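Local coordinates for protein cellulose hydrolase (PDB 4YZT) that probably hydrolyses internal beta-1,4-glucosidic bonds of cellulose as a three-module family 5 endoglucanase, at residues Ile352-Leu361 / Gly388-Ala399; Ala337-Lys348 / Gln424-Asp433. One frame throughout, in Å; residues are numbered along the deposited sequence.

How the interactions relate
Both interactions belong to the X2 carbohydrate-binding module and share one mixed sheet, their centres about 11 Å apart. Interaction 2 pairs the first and last strands of the module in parallel; interaction 1, formed by chain lying between them in sequence, adds an antiparallel strand pair and a helix start. Strands 338-347 and 355-360 are neighbours, probably bonded from Gln360 N to Ile338 O and from Lys340 N to Asp358 O, each 2.8 Å. On the apolar side, Leu398 CD2 of interaction 1 meets Ile428 CD1 of interaction 2 at 3.7 Å. Neither contact contributes a residue to the cellotetraose pocket, which belongs to the catalytic barrel.

Interaction 1: residues Ile352-Leu361 / Gly388-Ala399; sequences ISDQTVDIQL and GKTVSIKASCLA
Ile352 lays its CG2 methyl against CB of Leu398 at the point where an antiparallel strand pair of the immunoglobulin-like X2 module runs into a short helix. That branch reaches the helix because it stands anti to the backbone N, while CG1 sits beside it (chi1 -59°). At Ser353 the backbone takes over: Leu398 CD1 packs against its carbonyl O, and its carbonyl C lies near Ala395 CB. Asp354 then turns its carboxylate to the helix start, where OD1 accepts a bond from Ala395 N (2.7 Å) on the anti side and slightly out of plane. This satisfies an N-H of the first turn, one residue after the N-cap Lys394; the ion pair from OD2 to Lys394 NZ is long, and that ammonium also bonds Ser392 OG and Thr383.

From Gln355 onward the strands pair antiparallel, Gln355-Ile393 and Val357-Val391 hydrogen-bonded, Thr356-Ser392 and Asp358-Thr390 non-hydrogen-bonded. Gln355 bonds Ile393 reciprocally, N to O and O to N, both 2.8 Å, while its CB rests on Leu398 CD1 at 3.6 Å. Thr356, on the other face, crosses Thr390 methyl to methyl, CG2 to CG2 at 3.7 Å, and a water joins its OG1 to Ser392 OG. Val357 forms the second reciprocal pair, with Val391; its side chain is buried with Val391 and Ile393 on the face that also meets Ile339 of strand 338-347. Asp358 runs alongside Thr390, and its OD1 accepts a hydrogen bond from a water that also donates to Lys389 O and accepts from Thr390 OG1. Ile359 closes the ladder through N to Lys389 O and reaches Val391 CG2 with CD1 at 4.0 Å. Beyond the strand, Leu361 crosses Lys389 at about a right angle, its CD1 methyl 3.4 Å from Gly388 O.

Interaction 2: residues Ala337-Lys348 / Gln424-Asp433; sequences AIIKPADLFIKK and QVMDIILYDD
Lys347 lies along one face of the Tyr431 ring, its CG 4.3 Å from the ring centroid in a CH-pi contact, and its extended chain continues past the phenol to Asp433. There Lys347 NZ and Asp433 OD1 form a salt bridge of 3.0 Å, syn to the carboxylate and somewhat out of its plane. The direction is set at the first torsion, with CG opposite the backbone N (chi1 -175°). With an alanine in its place, Asp433 would probably lose its cationic mate and the ring face the CG and CD methylenes. On the same side of the sheet, Ile429 CD1 sits over the Phe345 ring, 4.1 Å from its centroid, while Tyr431 CD1 approaches that ring at its edge. The opposite face is aliphatic: Leu344 CD2 touches Ile428 CD1 at 3.8 Å, and Ile346 CD1 meets Ile428 CG2.

At the far end Gln424 bends back so that OE1 takes the N-H of Ile339 (2.9 Å, 168° at the hydrogen), the donor tilted from the amide plane. The side chain thus bonds a main-chain group where the axes of 338-340 and 424-431 stay 7.5 Å apart, and Ile339 CD1 packs on Met426 CB.

Behind these side chains runs a parallel ladder. Asp427 and Ile429 each bond Leu344, Ile429 and Tyr431 each bond Ile346, and Lys348 N ends the series on Tyr431 O. Side by side, Asp343 OD1 and Asp427 OD2 lie 3.7 Å apart, a proximity that Lys280 of the catalytic module likely eases by bridging both; Gln413 holds the other oxygen of Asp427. Further out, Pro523 touches both Phe345 and Tyr431. Such parallel pairing of the first and last strands, in an otherwise largely antiparallel sheet, is a feature of many immunoglobulin-like beta-sandwiches, consistent with the X2 module's E-set relationship.

Interaction 1: residues Ile352-Leu361 / Gly388-Ala399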
loop_
_atom_site.group_PDB
_atom_site.type_symbol
_atom_site.label_atom_id
_atom_site.label_comp_id
_atom_site.label_asym_id
_atom_site.label_seq_id
_atom_site.Cartn_x
_atom_site.Cartn_y
_atom_site.Cartn_z
ATOM N N ILE A 352 13.346 -27.849 22.019
ATOM C CA ILE A 352 13.300 -26.403 22.197
ATOM C C ILE A 352 14.593 -25.878 22.816
ATOM O O ILE A 352 15.101 -26.437 23.787
ATOM C CB ILE A 352 12.099 -25.986 23.055
ATOM C CG1 ILE A 352 10.804 -26.445 22.382
ATOM C CG2 ILE A 352 12.079 -24.480 23.262
ATOM C CD1 ILE A 352 9.579 -26.274 23.243
ATOM N N SER A 353 15.126 -24.809 22.232
ATOM C CA SER A 353 16.343 -24.191 22.741
ATOM C C SER A 353 16.120 -22.700 22.856
ATOM O O SER A 353 15.080 -22.193 22.428
ATOM C CB SER A 353 17.536 -24.489 21.829
ATOM O OG SER A 353 17.331 -23.950 20.534
ATOM N N ASP A 354 17.089 -21.995 23.433
ATOM C CA ASP A 354 16.980 -20.547 23.553
ATOM C C ASP A 354 16.811 -19.933 22.168
ATOM O O ASP A 354 17.353 -20.437 21.181
ATOM C CB ASP A 354 18.201 -19.963 24.262
ATOM C CG ASP A 354 18.332 -20.446 25.695
ATOM O OD1 ASP A 354 17.350 -20.994 26.235
ATOM O OD2 ASP A 354 19.422 -20.283 26.280
ATOM N N GLN A 355 16.037 -18.852 22.105
ATOM C CA GLN A 355 15.713 -18.196 20.849
ATOM C C GLN A 355 16.276 -16.786 20.802
ATOM O O GLN A 355 16.027 -15.995 21.703
ATOM C CB GLN A 355 14.201 -18.137 20.654
ATOM C CG GLN A 355 13.786 -17.370 19.423
ATOM C CD GLN A 355 14.233 -18.061 18.154
ATOM O OE1 GLN A 355 14.215 -19.298 18.069
ATOM N NE2 GLN A 355 14.647 -17.275 17.160
ATOM N N THR A 356 17.013 -16.469 19.748
ATOM C CA THR A 356 17.568 -15.133 19.601
ATOM C C THR A 356 16.633 -14.252 18.785
ATOM O O THR A 356 16.092 -14.673 17.754
ATOM C CB THR A 356 18.977 -15.177 18.955
ATOM O OG1 THR A 356 19.883 -15.843 19.847
ATOM C CG2 THR A 356 19.508 -13.773 18.687
ATOM N N VAL A 357 16.415 -13.037 19.285
ATOM C CA VAL A 357 15.695 -12.005 18.557
ATOM C C VAL A 357 16.624 -10.812 18.404
ATOM O O VAL A 357 17.085 -10.248 19.396
ATOM C CB VAL A 357 14.405 -11.566 19.284
ATOM C CG1 VAL A 357 13.599 -10.597 18.427
ATOM C CG2 VAL A 357 13.555 -12.768 19.645
ATOM N N ASP A 358 16.920 -10.442 17.161
ATOM C CA ASP A 358 17.758 -9.282 16.890
ATOM C C ASP A 358 16.908 -8.027 16.741
ATOM O O ASP A 358 15.826 -8.062 16.158
ATOM C CB ASP A 358 18.597 -9.503 15.628
ATOM C CG ASP A 358 19.608 -10.628 15.788
ATOM O OD1 ASP A 358 20.313 -10.665 16.823
ATOM O OD2 ASP A 358 19.700 -11.473 14.872
ATOM N N ILE A 359 17.403 -6.910 17.262
ATOM C CA ILE A 359 16.663 -5.650 17.188
ATOM C C ILE A 359 17.465 -4.558 16.476
ATOM O O ILE A 359 18.559 -4.202 16.914
ATOM C CB ILE A 359 16.275 -5.147 18.597
ATOM C CG1 ILE A 359 15.659 -6.272 19.432
ATOM C CG2 ILE A 359 15.327 -3.957 18.503
ATOM C CD1 ILE A 359 15.288 -5.831 20.831
ATOM N N GLN A 360 16.925 -4.050 15.372
ATOM C CA GLN A 360 17.417 -2.814 14.768
ATOM C C GLN A 360 16.814 -1.647 15.551
ATOM O O GLN A 360 15.684 -1.225 15.287
ATOM C CB GLN A 360 17.056 -2.751 13.275
ATOM C CG GLN A 360 17.425 -1.455 12.565
ATOM C CD GLN A 360 17.105 -1.490 11.078
ATOM O OE1 GLN A 360 17.092 -2.555 10.458
ATOM N NE2 GLN A 360 16.840 -0.328 10.503
ATOM N N LEU A 361 17.574 -1.154 16.527
ATOM C CA LEU A 361 17.071 -0.186 17.499
ATOM C C LEU A 361 16.715 1.157 16.872
ATOM O O LEU A 361 15.753 1.797 17.288
ATOM C CB LEU A 361 18.098 0.018 18.609
ATOM C CG LEU A 361 18.253 -1.162 19.564
ATOM C CD1 LEU A 361 19.448 -0.950 20.481
ATOM C CD2 LEU A 361 16.982 -1.353 20.381
ATOM N N GLY A 388 22.193 -3.964 23.920
ATOM C CA GLY A 388 20.751 -3.890 24.029
ATOM C C GLY A 388 20.047 -4.108 22.702
ATOM O O GLY A 388 18.936 -3.621 22.493
ATOM N N LYS A 389 20.689 -4.828 21.791
ATOM C CA LYS A 389 20.077 -5.064 20.487
ATOM C C LYS A 389 19.945 -6.549 20.172
ATOM O O LYS A 389 19.610 -6.922 19.045
ATOM C CB LYS A 389 20.878 -4.365 19.386
ATOM C CG LYS A 389 22.342 -4.750 19.310
ATOM C CD LYS A 389 23.085 -3.865 18.307
ATOM C CE LYS A 389 24.554 -4.266 18.201
ATOM N NZ LYS A 389 25.319 -3.388 17.274
ATOM N N THR A 390 20.218 -7.388 21.168
ATOM C CA THR A 390 20.107 -8.832 21.001
ATOM C C THR A 390 19.452 -9.435 22.229
ATOM O O THR A 390 19.980 -9.330 23.335
ATOM C CB THR A 390 21.472 -9.496 20.785
ATOM O OG1 THR A 390 22.331 -8.606 20.062
ATOM C CG2 THR A 390 21.316 -10.804 20.018
ATOM N N VAL A 391 18.303 -10.063 22.024
ATOM C CA VAL A 391 17.542 -10.648 23.113
ATOM C C VAL A 391 17.543 -12.173 23.008
ATOM O O VAL A 391 17.304 -12.730 21.940
ATOM C CB VAL A 391 16.098 -10.115 23.115
ATOM C CG1 VAL A 391 15.203 -10.956 24.010
ATOM C CG2 VAL A 391 16.077 -8.641 23.532
ATOM N N SER A 392 17.837 -12.842 24.116
ATOM C CA SER A 392 17.751 -14.293 24.160
ATOM C C SER A 392 16.553 -14.730 24.995
ATOM O O SER A 392 16.570 -14.607 26.218
ATOM C CB SER A 392 19.030 -14.894 24.732
ATOM O OG SER A 392 18.878 -16.289 24.938
ATOM N N ILE A 393 15.509 -15.224 24.335
ATOM C CA ILE A 393 14.369 -15.777 25.053
ATOM C C ILE A 393 14.729 -17.195 25.478
ATOM O O ILE A 393 15.007 -18.037 24.626
ATOM C CB ILE A 393 13.089 -15.804 24.188
ATOM C CG1 ILE A 393 12.895 -14.478 23.439
ATOM C CG2 ILE A 393 11.873 -16.151 25.040
ATOM C CD1 ILE A 393 12.424 -13.342 24.311
ATOM N N LYS A 394 14.733 -17.457 26.784
ATOM C CA LYS A 394 15.149 -18.762 27.306
ATOM C C LYS A 394 14.172 -19.877 26.943
ATOM O O LYS A 394 12.966 -19.659 26.850
ATOM C CB LYS A 394 15.330 -18.704 28.827
ATOM C CG LYS A 394 16.385 -17.704 29.273
ATOM C CD LYS A 394 17.654 -17.836 28.437
ATOM C CE LYS A 394 18.608 -16.684 28.699
ATOM N NZ LYS A 394 19.752 -16.631 27.741
ATOM N N ALA A 395 14.723 -21.069 26.730
ATOM C CA ALA A 395 13.961 -22.237 26.292
ATOM C C ALA A 395 12.809 -22.563 27.240
ATOM O O ALA A 395 11.704 -22.874 26.808
ATOM C CB ALA A 395 14.884 -23.438 26.158
ATOM N N SER A 396 13.072 -22.478 28.536
ATOM C CA SER A 396 12.046 -22.742 29.528
ATOM C C SER A 396 10.876 -21.770 29.407
ATOM O O SER A 396 9.723 -22.164 29.579
ATOM C CB SER A 396 12.654 -22.685 30.928
ATOM O OG SER A 396 13.597 -21.633 31.004
ATOM N N CYS A 397 11.166 -20.507 29.099
ATOM C CA CYS A 397 10.101 -19.535 28.885
ATOM C C CYS A 397 9.308 -19.871 27.621
ATOM O O CYS A 397 8.079 -19.880 27.644
ATOM C CB CYS A 397 10.665 -18.110 28.801
ATOM S SG CYS A 397 9.446 -16.848 28.325
ATOM N N LEU A 398 10.005 -20.158 26.523
ATOM C CA LEU A 398 9.340 -20.554 25.279
ATOM C C LEU A 398 8.393 -21.732 25.470
ATOM O O LEU A 398 7.305 -21.760 24.895
ATOM C CB LEU A 398 10.363 -20.923 24.205
ATOM C CG LEU A 398 11.018 -19.809 23.406
ATOM C CD1 LEU A 398 12.066 -20.422 22.500
ATOM C CD2 LEU A 398 9.970 -19.058 22.591
ATOM N N ALA A 399 8.822 -22.709 26.264
ATOM C CA ALA A 399 8.024 -23.907 26.506
ATOM C C ALA A 399 6.695 -23.548 27.160
ATOM O O ALA A 399 5.651 -24.076 26.790
ATOM C CB ALA A 399 8.792 -24.897 27.364
HETATM O O HOH W 1 19.835 -17.269 22.429
HETATM O O HOH W 2 21.552 -8.158 17.228
#

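Interaction 2: residues Ala337-Lys348 / Gln424-Asp433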
loop_
_atom_site.group_PDB
_atom_site.type_symbol
_atom_site.label_atom_id
_atom_site.label_comp_id
_atom_site.label_asym_id
_atom_site.label_seq_id
_atom_site.Cartn_x
_atom_site.Cartn_y
_atom_site.Cartn_z
ATOM N N ALA A 337 12.025 0.949 16.338
ATOM C CA ALA A 337 12.843 -0.249 16.418
ATOM C C ALA A 337 12.163 -1.381 15.630
ATOM O O ALA A 337 10.932 -1.479 15.594
ATOM C CB ALA A 337 13.068 -0.641 17.875
ATOM N N ILE A 338 12.969 -2.221 14.985
ATOM C CA ILE A 338 12.447 -3.335 14.205
ATOM C C ILE A 338 13.080 -4.646 14.692
ATOM O O ILE A 338 14.314 -4.767 14.734
ATOM C CB ILE A 338 12.725 -3.147 12.688
ATOM C CG1 ILE A 338 12.216 -1.785 12.195
ATOM C CG2 ILE A 338 12.093 -4.276 11.894
ATOM C CD1 ILE A 338 10.690 -1.638 12.196
ATOM N N ILE A 339 12.244 -5.606 15.098
ATOM C CA ILE A 339 12.732 -6.919 15.527
ATOM C C ILE A 339 12.771 -7.945 14.387
ATOM O O ILE A 339 11.995 -7.858 13.427
ATOM C CB ILE A 339 11.868 -7.511 16.678
ATOM C CG1 ILE A 339 10.462 -7.859 16.183
ATOM C CG2 ILE A 339 11.831 -6.559 17.870
ATOM C CD1 ILE A 339 9.618 -8.612 17.208
ATOM N N LYS A 340 13.687 -8.908 14.505
ATOM C CA LYS A 340 13.788 -10.040 13.576
ATOM C C LYS A 340 14.148 -11.299 14.362
ATOM O O LYS A 340 15.207 -11.356 14.989
ATOM C CB LYS A 340 14.840 -9.770 12.494
ATOM C CG LYS A 340 14.710 -10.632 11.251
ATOM C CD LYS A 340 15.684 -10.199 10.157
ATOM C CE LYS A 340 15.482 -11.021 8.883
ATOM N NZ LYS A 340 16.536 -10.737 7.870
ATOM N N PRO A 341 13.282 -12.325 14.322
ATOM C CA PRO A 341 12.076 -12.419 13.499
ATOM C C PRO A 341 10.865 -11.765 14.142
ATOM O O PRO A 341 10.834 -11.593 15.358
ATOM C CB PRO A 341 11.864 -13.937 13.379
ATOM C CG PRO A 341 12.353 -14.463 14.694
ATOM C CD PRO A 341 13.503 -13.553 15.113
ATOM N N ALA A 342 9.874 -11.428 13.329
ATOM C CA ALA A 342 8.602 -10.931 13.833
ATOM C C ALA A 342 7.621 -12.080 14.028
ATOM O O ALA A 342 6.698 -11.992 14.833
ATOM C CB ALA A 342 8.021 -9.890 12.886
ATOM N N ASP A 343 7.812 -13.145 13.255
ATOM C CA ASP A 343 7.041 -14.373 13.412
ATOM C C ASP A 343 7.972 -15.513 13.780
ATOM O O ASP A 343 8.864 -15.869 13.006
ATOM C CB ASP A 343 6.285 -14.713 12.129
ATOM C CG ASP A 343 4.944 -14.012 12.027
ATOM O OD1 ASP A 343 4.278 -13.800 13.065
ATOM O OD2 ASP A 343 4.544 -13.682 10.891
ATOM N N LEU A 344 7.772 -16.093 14.957
ATOM C CA LEU A 344 8.599 -17.212 15.374
ATOM C C LEU A 344 7.841 -18.531 15.190
ATOM O O LEU A 344 6.844 -18.773 15.869
ATOM C CB LEU A 344 9.041 -17.033 16.825
ATOM C CG LEU A 344 9.887 -18.169 17.391
ATOM C CD1 LEU A 344 11.148 -18.299 16.547
ATOM C CD2 LEU A 344 10.224 -17.904 18.850
ATOM N N PHE A 345 8.316 -19.365 14.262
ATOM C CA PHE A 345 7.706 -20.662 13.969
ATOM C C PHE A 345 8.397 -21.796 14.731
ATOM O O PHE A 345 9.604 -21.996 14.605
ATOM C CB PHE A 345 7.758 -20.961 12.464
ATOM C CG PHE A 345 6.861 -20.089 11.630
ATOM C CD1 PHE A 345 5.552 -20.472 11.357
ATOM C CD2 PHE A 345 7.323 -18.891 11.109
ATOM C CE1 PHE A 345 4.724 -19.665 10.569
ATOM C CE2 PHE A 345 6.500 -18.086 10.331
ATOM C CZ PHE A 345 5.208 -18.476 10.058
ATOM N N ILE A 346 7.630 -22.532 15.526
ATOM C CA ILE A 346 8.160 -23.680 16.251
ATOM C C ILE A 346 7.402 -24.930 15.794
ATOM O O ILE A 346 6.172 -24.962 15.829
ATOM C CB ILE A 346 8.037 -23.482 17.793
ATOM C CG1 ILE A 346 8.980 -22.366 18.251
ATOM C CG2 ILE A 346 8.351 -24.772 18.544
ATOM C CD1 ILE A 346 8.687 -21.857 19.626
ATOM N N LYS A 347 8.128 -25.952 15.354
ATOM C CA LYS A 347 7.466 -27.141 14.843
ATOM C C LYS A 347 7.046 -28.053 15.981
ATOM O O LYS A 347 7.794 -28.250 16.943
ATOM C CB LYS A 347 8.372 -27.900 13.877
ATOM C CG LYS A 347 7.704 -29.087 13.201
ATOM C CD LYS A 347 8.515 -29.551 12.015
ATOM C CE LYS A 347 7.856 -30.724 11.308
ATOM N NZ LYS A 347 8.671 -31.181 10.155
ATOM N N LYS A 348 5.836 -28.595 15.864
ATOM C CA LYS A 348 5.306 -29.540 16.827
ATOM C C LYS A 348 6.294 -30.676 17.035
ATOM O O LYS A 348 6.711 -31.323 16.079
ATOM C CB LYS A 348 3.960 -30.088 16.342
ATOM C CG LYS A 348 3.089 -30.711 17.411
ATOM C CD LYS A 348 1.631 -30.670 16.971
ATOM C CE LYS A 348 0.719 -31.381 17.952
ATOM N NZ LYS A 348 -0.695 -31.355 17.476
ATOM N N GLN A 424 6.962 -3.396 19.073
ATOM C CA GLN A 424 7.050 -4.512 18.142
ATOM C C GLN A 424 6.351 -5.716 18.770
ATOM O O GLN A 424 6.487 -5.963 19.972
ATOM C CB GLN A 424 8.509 -4.824 17.829
ATOM C CG GLN A 424 9.206 -3.761 16.993
ATOM C CD GLN A 424 8.920 -3.928 15.518
ATOM O OE1 GLN A 424 9.479 -4.805 14.856
ATOM N NE2 GLN A 424 8.021 -3.114 15.001
ATOM N N VAL A 425 5.594 -6.449 17.962
ATOM C CA VAL A 425 4.880 -7.638 18.432
ATOM C C VAL A 425 5.337 -8.912 17.709
ATOM O O VAL A 425 5.213 -9.014 16.491
ATOM C CB VAL A 425 3.368 -7.493 18.230
ATOM C CG1 VAL A 425 2.647 -8.769 18.669
ATOM C CG2 VAL A 425 2.840 -6.260 18.957
ATOM N N MET A 426 5.854 -9.882 18.456
ATOM C CA MET A 426 6.304 -11.143 17.870
ATOM C C MET A 426 5.297 -12.268 18.115
ATOM O O MET A 426 4.988 -12.586 19.263
ATOM C CB MET A 426 7.671 -11.531 18.444
ATOM C CG MET A 426 8.318 -12.745 17.792
ATOM S SD MET A 426 9.900 -13.167 18.553
ATOM C CE MET A 426 9.351 -13.938 20.058
ATOM N N ASP A 427 4.787 -12.872 17.043
ATOM C CA ASP A 427 3.891 -14.015 17.184
ATOM C C ASP A 427 4.708 -15.275 17.422
ATOM O O ASP A 427 5.704 -15.513 16.733
ATOM C CB ASP A 427 3.016 -14.197 15.943
ATOM C CG ASP A 427 1.879 -13.195 15.859
ATOM O OD1 ASP A 427 1.786 -12.281 16.702
ATOM O OD2 ASP A 427 1.069 -13.323 14.919
ATOM N N ILE A 428 4.307 -16.059 18.419
ATOM C CA ILE A 428 4.897 -17.368 18.639
ATOM C C ILE A 428 3.932 -18.394 18.043
ATOM O O ILE A 428 2.832 -18.571 18.541
ATOM C CB ILE A 428 5.136 -17.650 20.128
ATOM C CG1 ILE A 428 5.961 -16.525 20.758
ATOM C CG2 ILE A 428 5.785 -19.026 20.304
ATOM C CD1 ILE A 428 7.350 -16.924 21.187
ATOM N N ILE A 429 4.351 -19.051 16.969
ATOM C CA ILE A 429 3.456 -19.872 16.171
ATOM C C ILE A 429 3.841 -21.345 16.204
ATOM O O ILE A 429 4.947 -21.711 15.802
ATOM C CB ILE A 429 3.450 -19.410 14.698
ATOM C CG1 ILE A 429 3.166 -17.907 14.602
ATOM C CG2 ILE A 429 2.451 -20.228 13.886
ATOM C CD1 ILE A 429 3.340 -17.340 13.188
ATOM N N LEU A 430 2.930 -22.188 16.680
ATOM C CA LEU A 430 3.116 -23.627 16.577
ATOM C C LEU A 430 2.644 -24.130 15.217
ATOM O O LEU A 430 1.524 -23.835 14.805
ATOM C CB LEU A 430 2.351 -24.351 17.690
ATOM C CG LEU A 430 2.552 -25.865 17.840
ATOM C CD1 LEU A 430 3.986 -26.178 18.251
ATOM C CD2 LEU A 430 1.568 -26.437 18.866
ATOM N N TYR A 431 3.483 -24.883 14.519
ATOM C CA TYR A 431 3.071 -25.435 13.226
ATOM C C TYR A 431 3.427 -26.897 13.108
ATOM O O TYR A 431 4.193 -27.434 13.920
ATOM C CB TYR A 431 3.689 -24.660 12.055
ATOM C CG TYR A 431 5.099 -25.070 11.687
ATOM C CD1 TYR A 431 6.193 -24.533 12.354
ATOM C CD2 TYR A 431 5.339 -25.982 10.665
ATOM C CE1 TYR A 431 7.480 -24.894 12.019
ATOM C CE2 TYR A 431 6.627 -26.354 10.326
ATOM C CZ TYR A 431 7.693 -25.800 11.002
ATOM O OH TYR A 431 8.971 -26.169 10.668
ATOM N N ASP A 432 2.840 -27.542 12.103
ATOM C CA ASP A 432 3.131 -28.931 11.785
ATOM C C ASP A 432 3.081 -29.061 10.269
ATOM O O ASP A 432 2.672 -28.114 9.586
ATOM C CB ASP A 432 2.132 -29.870 12.459
ATOM C CG ASP A 432 2.735 -31.221 12.784
ATOM O OD1 ASP A 432 3.837 -31.530 12.276
ATOM O OD2 ASP A 432 2.109 -31.971 13.554
ATOM N N ASP A 433 3.508 -30.205 9.739
ATOM C CA ASP A 433 3.478 -30.433 8.293
ATOM C C ASP A 433 2.061 -30.172 7.757
ATOM O O ASP A 433 1.089 -30.724 8.267
ATOM C CB ASP A 433 3.894 -31.870 7.935
ATOM C CG ASP A 433 5.249 -32.274 8.512
ATOM O OD1 ASP A 433 6.226 -31.502 8.411
ATOM O OD2 ASP A 433 5.333 -33.391 9.060
HETATM O O HOH W 3 8.495 -0.427 16.147
HETATM O O HOH W 4 9.424 -28.134 8.765
HETATM O O HOH W 5 5.638 -33.076 13.799
HETATM O O HOH W 6 -0.260 -32.031 14.378
#